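Side-chain contacts in 4-hydroxythreonine-4-phosphate dehydrogenase (Legionella pneumophila subsp. pneumophila, PDB 6XMY), which probably catalyses the NAD(P)-dependent oxidation of 4-(phosphooxy)-L-threonine, a step in the biosynthesis of pyridoxine 5'-phosphate: residues P24-A29 against V297-A302; A20-D25 against T120-K125; L28-T33 against V37-D42. All coordinates share one frame; numbering follows the deposited sequence. Where two conformers were deposited one is given.

Interaction 1: P24-A29 against V297-A302; sequences PDLCLA and VDHGTA. With NAD (nicotinamide-adenine-dinucleotide), chain B.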
# COMPACT_ATOMS: atom_id res chain seq x y z
N PRO A 24 15.00 3.47 3.23
CA PRO A 24 15.89 3.32 4.40
C PRO A 24 15.76 4.48 5.38
O PRO A 24 15.66 4.24 6.59
CB PRO A 24 17.29 3.23 3.76
CG PRO A 24 17.03 2.61 2.42
CD PRO A 24 15.72 3.24 1.96
N ASP A 25 15.72 5.72 4.87
CA ASP A 25 15.57 6.88 5.75
C ASP A 25 14.32 6.76 6.60
O ASP A 25 14.33 7.08 7.79
CB ASP A 25 15.47 8.17 4.92
CG ASP A 25 16.61 8.35 3.93
OD1 ASP A 25 17.01 7.38 3.26
OD2 ASP A 25 17.09 9.50 3.78
N LEU A 26 13.21 6.33 5.99
CA LEU A 26 11.95 6.21 6.71
C LEU A 26 12.02 5.12 7.77
O LEU A 26 11.44 5.27 8.85
CB LEU A 26 10.82 5.95 5.72
CG LEU A 26 10.55 7.13 4.78
CD1 LEU A 26 9.56 6.74 3.69
CD2 LEU A 26 10.06 8.32 5.58
N CYS A 27 12.71 4.02 7.47
CA CYS A 27 12.87 2.98 8.48
C CYS A 27 13.70 3.48 9.65
O CYS A 27 13.41 3.17 10.81
CB CYS A 27 13.51 1.74 7.85
SG CYS A 27 12.43 0.93 6.64
N LEU A 28 14.74 4.27 9.37
CA LEU A 28 15.56 4.83 10.44
C LEU A 28 14.74 5.76 11.32
O LEU A 28 14.98 5.84 12.53
CB LEU A 28 16.77 5.55 9.85
CG LEU A 28 17.75 4.66 9.07
CD1 LEU A 28 18.81 5.49 8.37
CD2 LEU A 28 18.41 3.62 9.99
N ALA A 29 13.75 6.46 10.75
CA ALA A 29 12.86 7.29 11.55
C ALA A 29 12.08 6.49 12.59
O ALA A 29 11.65 7.06 13.60
CB ALA A 29 11.89 8.06 10.64
N VAL A 297 3.47 2.93 2.54
CA VAL A 297 3.44 4.37 2.31
C VAL A 297 2.61 4.67 1.07
O VAL A 297 2.39 3.81 0.21
CB VAL A 297 4.86 4.93 2.15
CG1 VAL A 297 5.64 4.81 3.44
CG2 VAL A 297 5.57 4.26 0.97
N ASP A 298 2.14 5.91 0.98
CA ASP A 298 1.36 6.39 -0.15
C ASP A 298 2.20 7.23 -1.11
O ASP A 298 1.66 8.10 -1.80
CB ASP A 298 0.13 7.16 0.31
CG ASP A 298 0.47 8.55 0.81
OD1 ASP A 298 1.62 8.76 1.24
OD2 ASP A 298 -0.40 9.44 0.74
N HIS A 299 3.50 7.00 -1.15
CA HIS A 299 4.39 7.81 -1.95
C HIS A 299 5.50 6.93 -2.49
O HIS A 299 5.64 5.76 -2.11
CB HIS A 299 4.97 8.98 -1.14
CG HIS A 299 5.75 8.55 0.05
ND1 HIS A 299 7.00 7.97 -0.05
CD2 HIS A 299 5.48 8.62 1.38
CE1 HIS A 299 7.46 7.70 1.16
NE2 HIS A 299 6.56 8.08 2.05
N GLY A 300 6.31 7.51 -3.36
CA GLY A 300 7.38 6.80 -4.03
C GLY A 300 8.73 7.01 -3.39
O GLY A 300 8.85 7.43 -2.23
N THR A 301 9.77 6.73 -4.18
CA THR A 301 11.13 6.62 -3.68
C THR A 301 11.78 7.96 -3.39
O THR A 301 12.77 8.00 -2.66
CB THR A 301 11.98 5.83 -4.68
OG1 THR A 301 11.76 6.32 -6.02
CG2 THR A 301 11.62 4.36 -4.64
N ALA A 302 11.28 9.05 -3.97
CA ALA A 302 11.82 10.39 -3.74
C ALA A 302 13.36 10.39 -3.72
O ALA A 302 14.00 10.83 -2.77
CB ALA A 302 11.23 11.00 -2.46
PA NAD B . 7.23 10.03 -5.52
O1A NAD B . 8.63 9.46 -5.50
O2A NAD B . 6.23 10.11 -4.38
O5B NAD B . 7.61 11.67 -5.89
C5B NAD B . 6.45 12.46 -5.98
C4B NAD B . 6.68 13.81 -5.27
O4B NAD B . 6.44 13.61 -3.85
C3B NAD B . 8.16 14.25 -5.45
O3B NAD B . 8.12 15.66 -5.57
C2B NAD B . 8.81 13.74 -4.13
O2B NAD B . 9.90 14.53 -3.73
C1B NAD B . 7.63 13.95 -3.13
N9A NAD B . 7.65 13.00 -2.02
C8A NAD B . 7.44 11.61 -2.03
N7A NAD B . 7.51 11.09 -0.82
C5A NAD B . 7.75 12.16 0.03
C6A NAD B . 7.92 12.26 1.42
N6A NAD B . 7.83 11.14 2.20
N1A NAD B . 8.15 13.47 2.01
C2A NAD B . 8.22 14.56 1.18
N3A NAD B . 8.08 14.62 -0.16
C4A NAD B . 7.84 13.38 -0.71
O3 NAD B . 6.52 9.26 -6.76
PN NAD B . 6.84 9.36 -8.31
O1N NAD B . 5.59 9.23 -9.15
O2N NAD B . 7.99 10.28 -8.55
O5D NAD B . 7.56 7.78 -8.67
C5D NAD B . 8.82 7.56 -8.11
C4D NAD B . 9.01 6.05 -8.01
O4D NAD B . 8.28 5.59 -6.84
C3D NAD B . 8.36 5.33 -9.25
O3D NAD B . 9.18 4.23 -9.52
C2D NAD B . 6.99 4.87 -8.70
O2D NAD B . 6.49 3.70 -9.28
C1D NAD B . 7.46 4.51 -7.26
N1N NAD B . 6.31 4.45 -6.30
C2N NAD B . 6.32 3.40 -5.43
C3N NAD B . 5.29 3.26 -4.49
C7N NAD B . 5.41 2.08 -3.59
O7N NAD B . 6.38 1.33 -3.65
N7N NAD B . 4.40 1.91 -2.67
C4N NAD B . 4.25 4.20 -4.43
C5N NAD B . 4.28 5.28 -5.33
C6N NAD B . 5.32 5.39 -6.28

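Interaction 2: A20-D25 against T120-K125; sequences AGIGPD and TAPVHK. With NAD (nicotinamide-adenine-dinucleotide), chain B.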
# COMPACT_ATOMS: atom_id res chain seq x y z
N ALA A 20 18.36 3.07 -2.71
CA ALA A 20 18.86 4.40 -3.07
C ALA A 20 17.85 5.50 -2.78
O ALA A 20 18.20 6.68 -2.86
CB ALA A 20 19.23 4.43 -4.56
N GLY A 21 16.61 5.14 -2.46
CA GLY A 21 15.55 6.08 -2.17
C GLY A 21 15.38 6.33 -0.69
O GLY A 21 16.23 5.98 0.14
N ILE A 22 14.23 6.91 -0.33
CA ILE A 22 14.00 7.32 1.05
C ILE A 22 13.51 6.19 1.95
O ILE A 22 13.35 6.40 3.16
CB ILE A 22 13.04 8.52 1.18
CG1 ILE A 22 11.68 8.23 0.53
CG2 ILE A 22 13.71 9.79 0.65
CD1 ILE A 22 10.62 9.28 0.87
N GLY A 23 13.26 5.00 1.41
CA GLY A 23 12.81 3.87 2.21
C GLY A 23 13.69 3.62 3.43
O GLY A 23 13.19 3.53 4.56
N PRO A 24 15.00 3.47 3.23
CA PRO A 24 15.89 3.32 4.40
C PRO A 24 15.76 4.48 5.38
O PRO A 24 15.66 4.24 6.59
CB PRO A 24 17.29 3.23 3.76
CG PRO A 24 17.03 2.61 2.42
CD PRO A 24 15.72 3.24 1.96
N ASP A 25 15.72 5.72 4.87
CA ASP A 25 15.57 6.88 5.75
C ASP A 25 14.32 6.76 6.60
O ASP A 25 14.33 7.08 7.79
CB ASP A 25 15.47 8.17 4.92
CG ASP A 25 16.61 8.35 3.93
OD1 ASP A 25 17.01 7.38 3.26
OD2 ASP A 25 17.09 9.50 3.78
N THR A 120 5.48 -1.83 3.73
CA THR A 120 6.42 -1.64 2.64
C THR A 120 6.81 -0.17 2.49
O THR A 120 5.96 0.69 2.25
CB THR A 120 5.88 -2.17 1.31
OG1 THR A 120 4.66 -1.51 0.99
CG2 THR A 120 5.61 -3.65 1.41
N ALA A 121 8.11 0.09 2.57
CA ALA A 121 8.68 1.34 2.12
C ALA A 121 8.67 1.34 0.59
O ALA A 121 8.45 0.31 -0.04
CB ALA A 121 10.09 1.49 2.71
N PRO A 122 8.90 2.49 -0.05
CA PRO A 122 8.66 2.55 -1.50
C PRO A 122 9.76 1.86 -2.30
O PRO A 122 10.92 1.80 -1.89
CB PRO A 122 8.64 4.05 -1.80
CG PRO A 122 9.46 4.67 -0.70
CD PRO A 122 9.21 3.82 0.51
N VAL A 123 9.36 1.30 -3.45
CA VAL A 123 10.28 0.71 -4.42
C VAL A 123 10.17 1.48 -5.73
O VAL A 123 9.17 2.12 -6.02
CB VAL A 123 10.02 -0.80 -4.64
CG1 VAL A 123 10.11 -1.55 -3.33
CG2 VAL A 123 8.68 -1.02 -5.29
N HIS A 124 11.23 1.41 -6.51
CA HIS A 124 11.29 2.06 -7.81
C HIS A 124 10.96 1.03 -8.88
O HIS A 124 11.77 0.14 -9.16
CB HIS A 124 12.67 2.67 -8.04
CG HIS A 124 12.69 3.68 -9.13
ND1 HIS A 124 12.78 3.33 -10.46
CD2 HIS A 124 12.58 5.03 -9.09
CE1 HIS A 124 12.74 4.42 -11.20
NE2 HIS A 124 12.63 5.47 -10.39
N LYS A 125 9.78 1.15 -9.48
CA LYS A 125 9.30 0.12 -10.39
C LYS A 125 10.18 0.03 -11.64
O LYS A 125 10.54 -1.07 -12.07
CB LYS A 125 7.84 0.37 -10.77
CG LYS A 125 6.88 0.38 -9.60
CD LYS A 125 5.46 0.61 -10.09
CE LYS A 125 4.45 0.74 -8.96
NZ LYS A 125 4.72 1.91 -8.09
PA NAD B . 7.23 10.03 -5.52
O1A NAD B . 8.63 9.46 -5.50
O2A NAD B . 6.23 10.11 -4.38
O5B NAD B . 7.61 11.67 -5.89
C5B NAD B . 6.45 12.46 -5.98
C4B NAD B . 6.68 13.81 -5.27
O4B NAD B . 6.44 13.61 -3.85
C3B NAD B . 8.16 14.25 -5.45
O3B NAD B . 8.12 15.66 -5.57
C2B NAD B . 8.81 13.74 -4.13
O2B NAD B . 9.90 14.53 -3.73
C1B NAD B . 7.63 13.95 -3.13
N9A NAD B . 7.65 13.00 -2.02
C8A NAD B . 7.44 11.61 -2.03
N7A NAD B . 7.51 11.09 -0.82
C5A NAD B . 7.75 12.16 0.03
C6A NAD B . 7.92 12.26 1.42
N6A NAD B . 7.83 11.14 2.20
N1A NAD B . 8.15 13.47 2.01
C2A NAD B . 8.22 14.56 1.18
N3A NAD B . 8.08 14.62 -0.16
C4A NAD B . 7.84 13.38 -0.71
O3 NAD B . 6.52 9.26 -6.76
PN NAD B . 6.84 9.36 -8.31
O1N NAD B . 5.59 9.23 -9.15
O2N NAD B . 7.99 10.28 -8.55
O5D NAD B . 7.56 7.78 -8.67
C5D NAD B . 8.82 7.56 -8.11
C4D NAD B . 9.01 6.05 -8.01
O4D NAD B . 8.28 5.59 -6.84
C3D NAD B . 8.36 5.33 -9.25
O3D NAD B . 9.18 4.23 -9.52
C2D NAD B . 6.99 4.87 -8.70
O2D NAD B . 6.49 3.70 -9.28
C1D NAD B . 7.46 4.51 -7.26
N1N NAD B . 6.31 4.45 -6.30
C2N NAD B . 6.32 3.40 -5.43
C3N NAD B . 5.29 3.26 -4.49
C7N NAD B . 5.41 2.08 -3.59
O7N NAD B . 6.38 1.33 -3.65
N7N NAD B . 4.40 1.91 -2.67
C4N NAD B . 4.25 4.20 -4.43
C5N NAD B . 4.28 5.28 -5.33
C6N NAD B . 5.32 5.39 -6.28
O HOH W 1 13.06 3.68 -1.17

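Interaction 3: L28-T33 against V37-D42; sequences LALAET and VVILGD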
# COMPACT_ATOMS: atom_id res chain seq x y z
N LEU A 28 14.74 4.27 9.37
CA LEU A 28 15.56 4.83 10.44
C LEU A 28 14.74 5.76 11.32
O LEU A 28 14.98 5.84 12.53
CB LEU A 28 16.77 5.55 9.85
CG LEU A 28 17.75 4.66 9.07
CD1 LEU A 28 18.81 5.49 8.37
CD2 LEU A 28 18.41 3.62 9.99
N ALA A 29 13.75 6.46 10.75
CA ALA A 29 12.86 7.29 11.55
C ALA A 29 12.08 6.49 12.59
O ALA A 29 11.65 7.06 13.60
CB ALA A 29 11.89 8.06 10.64
N LEU A 30 11.89 5.19 12.36
CA LEU A 30 11.20 4.37 13.34
C LEU A 30 12.05 4.09 14.57
O LEU A 30 11.51 3.61 15.58
CB LEU A 30 10.76 3.06 12.68
CG LEU A 30 9.83 3.25 11.48
CD1 LEU A 30 9.53 1.95 10.76
CD2 LEU A 30 8.52 3.94 11.89
N ALA A 31 13.35 4.37 14.52
CA ALA A 31 14.23 4.04 15.63
C ALA A 31 13.85 4.79 16.89
O ALA A 31 14.04 4.29 18.01
CB ALA A 31 15.69 4.33 15.28
N GLU A 32 13.28 5.98 16.75
CA GLU A 32 12.95 6.79 17.91
C GLU A 32 11.59 6.47 18.51
O GLU A 32 11.25 7.02 19.56
CB GLU A 32 13.09 8.27 17.56
CG GLU A 32 14.54 8.64 17.32
CD GLU A 32 15.41 8.29 18.52
OE1 GLU A 32 14.91 8.31 19.66
OE2 GLU A 32 16.59 7.97 18.31
N THR A 33 10.82 5.59 17.87
CA THR A 33 9.51 5.20 18.36
C THR A 33 9.62 3.95 19.22
O THR A 33 10.68 3.32 19.33
CB THR A 33 8.57 4.92 17.19
OG1 THR A 33 8.91 3.66 16.60
CG2 THR A 33 8.68 6.02 16.14
N VAL A 37 8.78 -2.95 15.49
CA VAL A 37 9.14 -3.15 14.09
C VAL A 37 10.48 -3.86 13.98
O VAL A 37 11.37 -3.73 14.84
CB VAL A 37 9.17 -1.82 13.31
CG1 VAL A 37 7.80 -1.16 13.36
CG2 VAL A 37 10.25 -0.89 13.86
N VAL A 38 10.62 -4.63 12.90
CA VAL A 38 11.88 -5.24 12.49
C VAL A 38 12.07 -4.88 11.03
O VAL A 38 11.16 -5.05 10.22
CB VAL A 38 11.83 -6.77 12.67
CG1 VAL A 38 13.06 -7.43 12.03
CG2 VAL A 38 11.73 -7.13 14.17
N ILE A 39 13.25 -4.35 10.69
CA ILE A 39 13.52 -3.81 9.36
C ILE A 39 14.19 -4.88 8.51
O ILE A 39 15.25 -5.39 8.89
CB ILE A 39 14.41 -2.56 9.42
CG1 ILE A 39 13.89 -1.56 10.46
CG2 ILE A 39 14.56 -1.95 8.03
CD1 ILE A 39 12.44 -1.15 10.27
N LEU A 40 13.62 -5.16 7.34
CA LEU A 40 14.28 -5.98 6.33
C LEU A 40 15.12 -5.08 5.46
O LEU A 40 14.58 -4.20 4.78
CB LEU A 40 13.24 -6.64 5.43
CG LEU A 40 12.52 -7.88 5.89
CD1 LEU A 40 11.45 -8.16 4.86
CD2 LEU A 40 13.50 -9.07 6.03
N GLY A 41 16.43 -5.29 5.46
CA GLY A 41 17.29 -4.45 4.64
C GLY A 41 18.74 -4.75 4.93
O GLY A 41 19.08 -5.51 5.84
N ASP A 42 19.59 -4.13 4.14
CA ASP A 42 21.03 -4.29 4.28
C ASP A 42 21.51 -3.50 5.50
O ASP A 42 21.27 -2.29 5.59
CB ASP A 42 21.70 -3.82 2.98
CG ASP A 42 23.20 -3.92 3.01
OD1 ASP A 42 23.81 -3.34 3.92
OD2 ASP A 42 23.78 -4.56 2.10

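Interaction 1: P24-A29 against V297-A302
L26, from the helix 23-29, and H299, in the loop that follows strand 294-297, make a small buried contact in which an aliphatic tip meets the edge of an imidazole ring behind the bound NAD. The leucine branch CD1 lies in the plane of that ring, with L26 CD1 3.4 Å from H299 CE1. Its side chain is extended toward the loop: CG stands opposite the carbonyl carbon and chi2 of 172° carries CD1 straight on from the backbone. A second, looser touch joins L26 CD1 to V297 CG1 at 4.4 Å. Leucine suits the place because its long arm crosses from a helix whose nearest CA is still 9.8 Å away, L26 CA to V297 CA.

Both faces of the ring are also in use. V297 CB lies over one, toward the rim. Over the opposite face, again off centre, NAD N6A comes 3.3 Å from H299 NE2. Rotation of the imidazole is fixed by H299 ND1, which donates to G300 O at 2.9 Å; the bond is straight (164°), lies in the ring plane and uses a carbonyl lone pair (135° at the oxygen). The backbone beyond then grips the cofactor: G300 N reaches NAD O2A at 2.8 Å and A302 N reaches NAD O1A at 3.1 Å, while T301 N gives a longer bond to NAD O4D. G300 has no side chain to collide with that ribose oxygen. Helix 314-328 completes the wall, with M316 touching both L26 and V297. The His-Gly-Thr-Ala loop, which meets adenine, pyrophosphate and ribose, is one part of the NAD site of PdxA, reminiscent of the His-Gly-Ser-Ala loop in isopropylmalate dehydrogenases of the same clan.

Interaction 2: A20-D25 against T120-K125
G23 and A121 make the closest approach of the two segments, one at the start of helix 23-29 and the other just past strand 117-120. The apolar contacts are few and compact. A121 CB faces G23 CA at 3.6 Å, and the small residues let the two chains come as close as 4.8 Å, G23 CA to A121 CA. P122 closes the same junction with its ring, P122 CD lying 4.0 Å from G23 CA and P122 CG 4.4 Å from I22 CG1. I22 has CG1 between its backbone N and carbonyl carbon (chi1 58°), and from there the chain runs on until CD1 comes 3.6 Å from NAD N6A. The isoleucine thus touches the proline with its middle and the adenine amino group with its end.

Polar linkage across the contact goes through water. One molecule accepts from G23 N and donates to P122 O, bridging the first turn of the helix and the facing loop.

Bonds to the cofactor come mostly from the backbone of 120-125. V123 N points at the carboxamide oxygen, V123 N to NAD O7N being 3.0 Å with an angle of 167° at the hydrogen, and K125 N binds NAD O3D at 3.1 Å. The same hydroxyl lies over the centre of the H124 ring, 3.5 Å above its plane, while H124 ND1 caps the following helix by accepting from N127 N. K125 NZ can also bond NAD O2D, less certainly, since this lysine has two conformers. Such loops at the ends of parallel strands, one meeting nicotinamide and ribose and the other adenine, form part of the NAD pocket of this PdxA protein.

Interaction 3: L28-T33 against V37-D42
With chi1 at -59°, L30 places CG opposite its own carbonyl carbon and beside its backbone N, a turn that directs the side chain at the strand carrying V37 and I39; chi2 of 174° then extends CD1 away from the backbone. V37 answers with CG2, the branch set between its backbone N and carbonyl carbon. The contact closes part of a beta-alpha-beta unit, strand 12-15, helix 23-29 and strand 37-41, in which segment 28-33 is laid against the strand that comes next in the chain.

L30 meets two strand residues with different parts of its side chain. Its base meets the start of the strand, L30 CB lying 4.2 Å from V37 CG2, and its end reaches two residues further, with L30 CD1 4.3 Å from I39 CD1. V37 and I39 direct their side chains to the same side of the strand, so one leucine can span both. Beta-branched valine and isoleucine suit an extended strand, and the long leucine, unbranched at CB, can span the 7.8 Å between L30 CA and V37 CA. These are loose dispersion contacts, without a hydrogen bond between the segments. Helix 314-328 covers the patch through L317 and V320, and I14 of strand 12-15 touches V37 and I39.

At T33 the chain turns extended. T33 holds this turn, its hydroxyl also accepting from L35 N in an ST turn. L30 O takes two bonds from the same residue: T33 N at 3.1 Å, and T33 OG1 at 2.8 Å, the hydroxyl tilted 18° from the carbonyl plane.

Helix 23-29 runs through all three contacts, and only interaction 3 lies away from the cofactor. Interactions 1 and 2 have centres 5 Å apart and both touch NAD. Their loops meet directly: I22 N and T301 O, 3.0 Å apart, probably form a hydrogen bond, and P122 CG packs 3.2 Å from G300 O, so the loop of 297-302 is braced by both segments of interaction 2. Interaction 3 lies about 11 Å from interaction 1, centre to centre, touching it through C27 CB and I39 CG2 at 3.8 Å. The side chain of L30 is about 12 Å from NAD, so interaction 3 belongs to the framework of the fold, beyond the pocket.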